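Local coordinates for protein VlsE1 (Borreliella burgdorferi, PDB 1L8W) that is an antigenically variable surface lipoprotein of the Lyme disease spirochaete, probably serving evasion of the host immune response, at residues A[57-67]-A[128-138]; A[274-282]-A[304-313]. All blocks are in the same frame, centred on the assembly; numbering follows the deposited sequence.

Contact 1: A[57-67]-A[128-138]; sequences PKKSDVKTYFT and AEGASSGTAAI
K59 N donates to A136 O at 2.9 Å, nearly in line with that carbonyl, and I138 N returns a bond to P57 O at 3.2 Å; these backbone bonds join 57-59 to the loop after helix 106-131 and bridge K58 and A137 as one isolated beta bridge. A water between S60 OG and T135 O adds a further link.

Farther along helix 59-80 the polar contacts pass through side chains. K63 runs extended beside S132 until chi4 (67°) turns NZ onto E129 O, 3.2 Å away and above the carbonyl plane. S132 N reaches the same oxygen from the opposite face, so E129 O at the end of helix 106-131 is held from both faces. T67 OG1 donates to E129 OE2, though the modelled 2.5 Å is very short and its exact length doubtful.

The apolar part centres on F66 and I138. A128 CB sits over the middle of the F66 ring, 3.5 Å from its centroid, a CH-pi contact; Y65 CD2 covers the opposite face near the rim, and S132 OG lies at the ring edge. I138 CD1 meets P57 CB at 3.8 Å, the two side chains at about a right angle, and touches V62 CG2 at 4.1 Å. K59 lays its aliphatic chain across the A136 and A137 carbonyls.

The first turns of helix 59-80 lie along the end of helix 106-131 and the loop leaving it. Helix 153-170 packs on F66 through I166, helix 294-333 receives P57, Y65 and I138, and K59 NZ reaches on to G280 O at the end of helix 269-281.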
loop_
_atom_site.group_PDB
_atom_site.type_symbol
_atom_site.label_atom_id
_atom_site.label_comp_id
_atom_site.label_asym_id
_atom_site.label_seq_id
_atom_site.Cartn_x
_atom_site.Cartn_y
_atom_site.Cartn_z
ATOM N N PRO A 57 -12.435 7.146 2.348
ATOM C CA PRO A 57 -12.326 5.687 2.279
ATOM C C PRO A 57 -11.786 5.097 3.579
ATOM O O PRO A 57 -10.964 5.704 4.274
ATOM C CB PRO A 57 -11.392 5.463 1.085
ATOM C CG PRO A 57 -10.594 6.730 1.025
ATOM C CD PRO A 57 -11.607 7.790 1.313
ATOM N N LYS A 58 -12.249 3.905 3.904
ATOM C CA LYS A 58 -11.834 3.251 5.129
ATOM C C LYS A 58 -10.863 2.109 4.878
ATOM O O LYS A 58 -10.765 1.581 3.768
ATOM C CB LYS A 58 -13.059 2.688 5.853
ATOM C CG LYS A 58 -14.204 3.668 6.030
ATOM C CD LYS A 58 -13.802 4.829 6.920
ATOM C CE LYS A 58 -15.036 5.597 7.379
ATOM N NZ LYS A 58 -14.686 6.923 7.940
ATOM N N LYS A 59 -10.150 1.731 5.933
ATOM C CA LYS A 59 -9.227 0.622 5.860
ATOM C C LYS A 59 -10.042 -0.637 5.527
ATOM O O LYS A 59 -9.512 -1.600 4.990
ATOM C CB LYS A 59 -8.517 0.448 7.198
ATOM C CG LYS A 59 -7.620 1.621 7.601
ATOM C CD LYS A 59 -7.030 1.373 8.986
ATOM C CE LYS A 59 -6.144 2.521 9.477
ATOM N NZ LYS A 59 -4.882 2.666 8.683
ATOM N N SER A 60 -11.332 -0.624 5.855
ATOM C CA SER A 60 -12.194 -1.770 5.572
ATOM C C SER A 60 -12.494 -1.846 4.066
ATOM O O SER A 60 -12.763 -2.923 3.533
ATOM C CB SER A 60 -13.499 -1.673 6.379
ATOM O OG SER A 60 -14.289 -0.579 5.956
ATOM N N ASP A 61 -12.435 -0.702 3.390
ATOM C CA ASP A 61 -12.661 -0.651 1.954
ATOM C C ASP A 61 -11.526 -1.403 1.256
ATOM O O ASP A 61 -11.712 -1.953 0.163
ATOM C CB ASP A 61 -12.691 0.795 1.451
ATOM C CG ASP A 61 -13.966 1.514 1.823
ATOM O OD1 ASP A 61 -15.049 0.944 1.586
ATOM O OD2 ASP A 61 -13.889 2.642 2.350
ATOM N N VAL A 62 -10.361 -1.430 1.902
ATOM C CA VAL A 62 -9.195 -2.111 1.362
ATOM C C VAL A 62 -9.445 -3.617 1.320
ATOM O O VAL A 62 -9.077 -4.302 0.365
ATOM C CB VAL A 62 -7.933 -1.823 2.223
ATOM C CG1 VAL A 62 -6.736 -2.605 1.684
ATOM C CG2 VAL A 62 -7.641 -0.331 2.224
ATOM N N LYS A 63 -10.079 -4.125 2.368
ATOM C CA LYS A 63 -10.386 -5.539 2.444
ATOM C C LYS A 63 -11.404 -5.853 1.360
ATOM O O LYS A 63 -11.268 -6.839 0.626
ATOM C CB LYS A 63 -10.950 -5.883 3.825
ATOM C CG LYS A 63 -11.129 -7.377 4.092
ATOM C CD LYS A 63 -11.756 -7.592 5.459
ATOM C CE LYS A 63 -11.882 -9.063 5.797
ATOM N NZ LYS A 63 -10.558 -9.695 5.974
ATOM N N THR A 64 -12.416 -4.999 1.256
ATOM C CA THR A 64 -13.475 -5.166 0.260
ATOM C C THR A 64 -12.876 -5.228 -1.147
ATOM O O THR A 64 -13.295 -6.042 -1.980
ATOM C CB THR A 64 -14.481 -3.996 0.345
ATOM O OG1 THR A 64 -15.083 -3.990 1.645
ATOM C CG2 THR A 64 -15.571 -4.126 -0.714
ATOM N N TYR A 65 -11.903 -4.357 -1.406
ATOM C CA TYR A 65 -11.227 -4.321 -2.695
ATOM C C TYR A 65 -10.622 -5.689 -3.023
ATOM O O TYR A 65 -10.878 -6.242 -4.094
ATOM C CB TYR A 65 -10.120 -3.262 -2.699
ATOM C CG TYR A 65 -9.177 -3.392 -3.880
ATOM C CD1 TYR A 65 -9.512 -2.879 -5.141
ATOM C CD2 TYR A 65 -7.975 -4.086 -3.750
ATOM C CE1 TYR A 65 -8.666 -3.064 -6.241
ATOM C CE2 TYR A 65 -7.123 -4.278 -4.841
ATOM C CZ TYR A 65 -7.473 -3.770 -6.081
ATOM O OH TYR A 65 -6.631 -3.996 -7.150
ATOM N N PHE A 66 -9.827 -6.237 -2.108
ATOM C CA PHE A 66 -9.217 -7.545 -2.344
ATOM C C PHE A 66 -10.246 -8.668 -2.500
ATOM O O PHE A 66 -10.125 -9.488 -3.402
ATOM C CB PHE A 66 -8.222 -7.902 -1.225
ATOM C CG PHE A 66 -6.951 -7.086 -1.246
ATOM C CD1 PHE A 66 -6.162 -7.024 -2.393
ATOM C CD2 PHE A 66 -6.536 -6.392 -0.112
ATOM C CE1 PHE A 66 -4.967 -6.278 -2.406
ATOM C CE2 PHE A 66 -5.356 -5.652 -0.112
ATOM C CZ PHE A 66 -4.569 -5.592 -1.256
ATOM N N THR A 67 -11.258 -8.703 -1.632
ATOM C CA THR A 67 -12.289 -9.739 -1.717
ATOM C C THR A 67 -12.954 -9.686 -3.095
ATOM O O THR A 67 -13.117 -10.713 -3.764
ATOM C CB THR A 67 -13.388 -9.557 -0.649
ATOM O OG1 THR A 67 -12.788 -9.354 0.636
ATOM C CG2 THR A 67 -14.290 -10.829 -0.583
ATOM N N ALA A 128 -3.348 -10.847 1.188
ATOM C CA ALA A 128 -3.538 -9.415 1.408
ATOM C C ALA A 128 -4.891 -9.166 2.082
ATOM O O ALA A 128 -4.986 -8.416 3.060
ATOM C CB ALA A 128 -3.478 -8.671 0.091
ATOM N N GLU A 129 -5.934 -9.789 1.544
ATOM C CA GLU A 129 -7.282 -9.652 2.092
ATOM C C GLU A 129 -7.323 -9.977 3.587
ATOM O O GLU A 129 -7.824 -9.188 4.394
ATOM C CB GLU A 129 -8.261 -10.572 1.339
ATOM C CG GLU A 129 -9.659 -10.621 1.955
ATOM C CD GLU A 129 -10.514 -11.760 1.403
ATOM O OE1 GLU A 129 -10.005 -12.887 1.305
ATOM O OE2 GLU A 129 -11.695 -11.536 1.083
ATOM N N GLY A 130 -6.791 -11.133 3.966
ATOM C CA GLY A 130 -6.801 -11.496 5.369
ATOM C C GLY A 130 -6.012 -10.530 6.243
ATOM O O GLY A 130 -6.241 -10.438 7.455
ATOM N N ALA A 131 -5.075 -9.814 5.630
ATOM C CA ALA A 131 -4.236 -8.860 6.348
ATOM C C ALA A 131 -4.871 -7.476 6.450
ATOM O O ALA A 131 -4.416 -6.634 7.234
ATOM C CB ALA A 131 -2.865 -8.757 5.662
ATOM N N SER A 132 -5.914 -7.240 5.655
ATOM C CA SER A 132 -6.604 -5.956 5.650
ATOM C C SER A 132 -7.721 -5.932 6.711
ATOM O O SER A 132 -8.906 -5.762 6.407
ATOM C CB SER A 132 -7.171 -5.702 4.256
ATOM O OG SER A 132 -6.152 -5.817 3.280
ATOM N N SER A 133 -7.307 -6.068 7.961
ATOM C CA SER A 133 -8.213 -6.120 9.102
ATOM C C SER A 133 -8.558 -4.804 9.770
ATOM O O SER A 133 -9.161 -4.805 10.836
ATOM C CB SER A 133 -7.619 -7.046 10.157
ATOM O OG SER A 133 -6.275 -6.682 10.408
ATOM N N GLY A 134 -8.190 -3.682 9.165
ATOM C CA GLY A 134 -8.488 -2.410 9.796
ATOM C C GLY A 134 -9.927 -1.973 9.631
ATOM O O GLY A 134 -10.647 -2.492 8.772
ATOM N N THR A 135 -10.354 -1.021 10.456
ATOM C CA THR A 135 -11.718 -0.513 10.361
ATOM C C THR A 135 -11.738 1.019 10.339
ATOM O O THR A 135 -12.686 1.624 9.850
ATOM C CB THR A 135 -12.619 -1.038 11.525
ATOM O OG1 THR A 135 -12.073 -0.634 12.787
ATOM C CG2 THR A 135 -12.714 -2.562 11.488
ATOM N N ALA A 136 -10.676 1.638 10.848
ATOM C CA ALA A 136 -10.592 3.095 10.880
ATOM C C ALA A 136 -10.350 3.694 9.499
ATOM O O ALA A 136 -10.154 2.986 8.514
ATOM C CB ALA A 136 -9.488 3.547 11.857
ATOM N N ALA A 137 -10.383 5.014 9.431
ATOM C CA ALA A 137 -10.150 5.706 8.177
ATOM C C ALA A 137 -8.739 5.394 7.684
ATOM O O ALA A 137 -7.826 5.153 8.483
ATOM C CB ALA A 137 -10.315 7.210 8.384
ATOM N N ILE A 138 -8.563 5.374 6.371
ATOM C CA ILE A 138 -7.251 5.115 5.803
ATOM C C ILE A 138 -6.387 6.290 6.237
ATOM O O ILE A 138 -5.192 6.149 6.477
ATOM C CB ILE A 138 -7.324 5.042 4.266
ATOM C CG1 ILE A 138 -7.921 3.700 3.846
ATOM C CG2 ILE A 138 -5.947 5.258 3.644
ATOM C CD1 ILE A 138 -8.359 3.675 2.395
HETATM O O HOH W 1 -14.777 0.375 8.434
HETATM O O HOH W 2 -9.227 -9.511 8.347
#

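Contact 2: A[274-282]-A[304-313]; sequences AAIALRGMA and AAESAVRKVL
A277 and A308 meet methyl to methyl, CB to CB at 3.6 Å, where helix 269-281 lies across helix 294-333. The short axes pass 8.1 Å apart with a signed crossing angle of -95°, so the helices are almost perpendicular and touch over a small patch. The small A277 and A308 probably allow this approach, and G280 faces A305 nearby.

M281 (selenomethionine) carries the contact at the C-terminal end of helix 269-281. Its CB starts off along the flank of helix 304-313, and CG is the first atom to touch, 3.8 Å from V309 CG2. With chi2 at -179° the chain stays straight through SE, which passes about 4.3 Å from the same V309 CG2. At chi3 (101°) it bends, and the M281 and L313 side chains reach toward each other tip to tip, though the approach of CE to L313 CD2 is modelled too short to be trusted. CE also lies 4.0 Å from V309 CG2.

At the other end of the patch I276 works through one branch: CG2, anti to the backbone N, sits 3.8 Å from A308 CB and equally close to A305 CA. V312 CG1 lies near A277 CB from the next turn, but its modelled position is doubtful. Around this core, A211 and V215 of helix 205-216 touch I276 and A308, and V62 of helix 59-80 touches M281.

The side-chain to side-chain contacts are all between aliphatic carbons in a buried setting, so the crossing is held by shape and exclusion of water, with no polar bond between the two segments to fix its angle.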
loop_
_atom_site.group_PDB
_atom_site.type_symbol
_atom_site.label_atom_id
_atom_site.label_comp_id
_atom_site.label_asym_id
_atom_site.label_seq_id
_atom_site.Cartn_x
_atom_site.Cartn_y
_atom_site.Cartn_z
ATOM N N ALA A 274 5.469 4.729 0.364
ATOM C CA ALA A 274 5.177 3.332 0.683
ATOM C C ALA A 274 4.851 3.166 2.168
ATOM O O ALA A 274 3.940 2.416 2.531
ATOM C CB ALA A 274 6.358 2.439 0.316
ATOM N N ALA A 275 5.611 3.850 3.023
ATOM C CA ALA A 275 5.398 3.781 4.468
ATOM C C ALA A 275 4.014 4.321 4.760
ATOM O O ALA A 275 3.288 3.815 5.613
ATOM C CB ALA A 275 6.448 4.623 5.209
ATOM N N ILE A 276 3.676 5.367 4.022
ATOM C CA ILE A 276 2.402 6.039 4.136
ATOM C C ILE A 276 1.247 5.148 3.689
ATOM O O ILE A 276 0.271 4.990 4.423
ATOM C CB ILE A 276 2.416 7.357 3.314
ATOM C CG1 ILE A 276 3.322 8.380 4.019
ATOM C CG2 ILE A 276 1.012 7.891 3.135
ATOM C CD1 ILE A 276 3.405 9.748 3.354
ATOM N N ALA A 277 1.359 4.550 2.508
ATOM C CA ALA A 277 0.282 3.694 2.004
ATOM C C ALA A 277 0.068 2.461 2.876
ATOM O O ALA A 277 -1.074 2.061 3.114
ATOM C CB ALA A 277 0.560 3.275 0.562
ATOM N N LEU A 278 1.157 1.864 3.351
ATOM C CA LEU A 278 1.059 0.686 4.209
ATOM C C LEU A 278 0.395 1.031 5.537
ATOM O O LEU A 278 -0.447 0.279 6.031
ATOM C CB LEU A 278 2.442 0.099 4.483
ATOM C CG LEU A 278 3.007 -0.865 3.439
ATOM C CD1 LEU A 278 4.487 -1.069 3.685
ATOM C CD2 LEU A 278 2.254 -2.193 3.497
ATOM N N ARG A 279 0.771 2.173 6.108
ATOM C CA ARG A 279 0.222 2.607 7.382
ATOM C C ARG A 279 -1.268 2.889 7.246
ATOM O O ARG A 279 -2.063 2.482 8.092
ATOM C CB ARG A 279 0.954 3.856 7.856
ATOM C CG ARG A 279 0.437 4.440 9.145
ATOM C CD ARG A 279 1.421 4.182 10.247
ATOM N NE ARG A 279 1.384 5.222 11.252
ATOM C CZ ARG A 279 2.089 5.194 12.376
ATOM N NH1 ARG A 279 2.883 4.162 12.642
ATOM N NH2 ARG A 279 2.020 6.211 13.218
ATOM N N GLY A 280 -1.632 3.584 6.169
ATOM C CA GLY A 280 -3.024 3.900 5.918
ATOM C C GLY A 280 -3.912 2.684 5.684
ATOM O O GLY A 280 -5.093 2.708 6.028
HETATM N N MSE A 281 -3.361 1.620 5.105
HETATM C CA MSE A 281 -4.140 0.413 4.842
HETATM C C MSE A 281 -4.215 -0.528 6.043
HETATM O O MSE A 281 -5.197 -1.256 6.205
HETATM C CB MSE A 281 -3.544 -0.391 3.676
HETATM C CG MSE A 281 -3.497 0.289 2.331
HETATM SE SE MSE A 281 -2.738 -0.913 0.972
HETATM C CE MSE A 281 -4.341 -1.489 0.136
ATOM N N ALA A 282 -3.175 -0.527 6.872
ATOM C CA ALA A 282 -3.133 -1.438 8.003
ATOM C C ALA A 282 -3.932 -1.061 9.248
ATOM O O ALA A 282 -4.177 0.107 9.531
ATOM C CB ALA A 282 -1.683 -1.707 8.387
ATOM N N ALA A 304 -2.975 12.500 1.516
ATOM C CA ALA A 304 -1.795 11.725 1.156
ATOM C C ALA A 304 -2.002 10.229 1.324
ATOM O O ALA A 304 -1.706 9.442 0.424
ATOM C CB ALA A 304 -0.599 12.182 1.999
ATOM N N ALA A 305 -2.492 9.839 2.493
ATOM C CA ALA A 305 -2.735 8.439 2.797
ATOM C C ALA A 305 -3.708 7.879 1.772
ATOM O O ALA A 305 -3.507 6.790 1.228
ATOM C CB ALA A 305 -3.317 8.304 4.214
ATOM N N GLU A 306 -4.761 8.641 1.503
ATOM C CA GLU A 306 -5.765 8.213 0.536
ATOM C C GLU A 306 -5.177 8.130 -0.863
ATOM O O GLU A 306 -5.387 7.140 -1.574
ATOM C CB GLU A 306 -6.970 9.155 0.591
ATOM C CG GLU A 306 -7.780 8.970 1.879
ATOM C CD GLU A 306 -8.859 10.010 2.070
ATOM O OE1 GLU A 306 -9.245 10.675 1.077
ATOM O OE2 GLU A 306 -9.331 10.151 3.218
ATOM N N SER A 307 -4.431 9.147 -1.273
ATOM C CA SER A 307 -3.823 9.083 -2.599
ATOM C C SER A 307 -2.812 7.941 -2.656
ATOM O O SER A 307 -2.739 7.226 -3.649
ATOM C CB SER A 307 -3.136 10.399 -2.947
ATOM O OG SER A 307 -4.108 11.383 -3.225
ATOM N N ALA A 308 -2.030 7.776 -1.591
ATOM C CA ALA A 308 -1.043 6.699 -1.553
ATOM C C ALA A 308 -1.728 5.346 -1.763
ATOM O O ALA A 308 -1.274 4.522 -2.560
ATOM C CB ALA A 308 -0.299 6.700 -0.220
ATOM N N VAL A 309 -2.818 5.107 -1.045
ATOM C CA VAL A 309 -3.501 3.834 -1.208
ATOM C C VAL A 309 -4.182 3.704 -2.577
ATOM O O VAL A 309 -4.077 2.665 -3.226
ATOM C CB VAL A 309 -4.515 3.588 -0.078
ATOM C CG1 VAL A 309 -5.437 4.782 0.060
ATOM C CG2 VAL A 309 -5.306 2.324 -0.372
ATOM N N ARG A 310 -4.861 4.751 -3.033
ATOM C CA ARG A 310 -5.504 4.690 -4.339
ATOM C C ARG A 310 -4.474 4.407 -5.435
ATOM O O ARG A 310 -4.773 3.697 -6.396
ATOM C CB ARG A 310 -6.238 5.996 -4.654
ATOM C CG ARG A 310 -7.544 6.209 -3.896
ATOM C CD ARG A 310 -8.343 7.357 -4.497
ATOM N NE ARG A 310 -7.699 8.653 -4.295
ATOM C CZ ARG A 310 -8.081 9.550 -3.390
ATOM N NH1 ARG A 310 -9.114 9.305 -2.595
ATOM N NH2 ARG A 310 -7.430 10.693 -3.280
ATOM N N LYS A 311 -3.268 4.963 -5.302
ATOM C CA LYS A 311 -2.221 4.736 -6.303
ATOM C C LYS A 311 -1.728 3.285 -6.277
ATOM O O LYS A 311 -1.547 2.661 -7.328
ATOM C CB LYS A 311 -1.023 5.678 -6.086
ATOM C CG LYS A 311 -1.235 7.111 -6.552
ATOM C CD LYS A 311 0.080 7.918 -6.520
ATOM C CE LYS A 311 -0.117 9.290 -7.174
ATOM N NZ LYS A 311 1.149 10.066 -7.250
ATOM N N VAL A 312 -1.494 2.751 -5.085
ATOM C CA VAL A 312 -1.025 1.371 -4.970
ATOM C C VAL A 312 -2.054 0.334 -5.462
ATOM O O VAL A 312 -1.714 -0.565 -6.237
ATOM C CB VAL A 312 -0.603 1.060 -3.517
ATOM C CG1 VAL A 312 -1.594 1.658 -2.574
ATOM C CG2 VAL A 312 -0.531 -0.436 -3.293
ATOM N N LEU A 313 -3.306 0.476 -5.044
ATOM C CA LEU A 313 -4.359 -0.460 -5.452
ATOM C C LEU A 313 -4.680 -0.359 -6.939
ATOM O O LEU A 313 -5.022 -1.348 -7.579
ATOM C CB LEU A 313 -5.637 -0.207 -4.650
ATOM C CG LEU A 313 -5.568 -0.416 -3.142
ATOM C CD1 LEU A 313 -6.960 -0.253 -2.547
ATOM C CD2 LEU A 313 -5.035 -1.803 -2.856
#

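From the N terminus, contact 1 comes first: 128-138 returns to 57-67 after 60 intervening residues that hold the rest of helix 59-80, the unmodelled 85-104 and most of helix 106-131. Contact 2 opens only later and closes a shorter excursion of 21 residues between 274-282 and 304-313, including strand 287-288, which pairs in parallel with strand 141-142. The two loops follow in series, neither enclosing nor crossing the other. Their centres lie about 11 Å apart, and they touch directly: Y65 OH lies 3.1 Å from L313 O, a probable hydrogen bond. Long helix 294-333 thus runs through both neighbourhoods, joining helix 59-80 to helix 269-281.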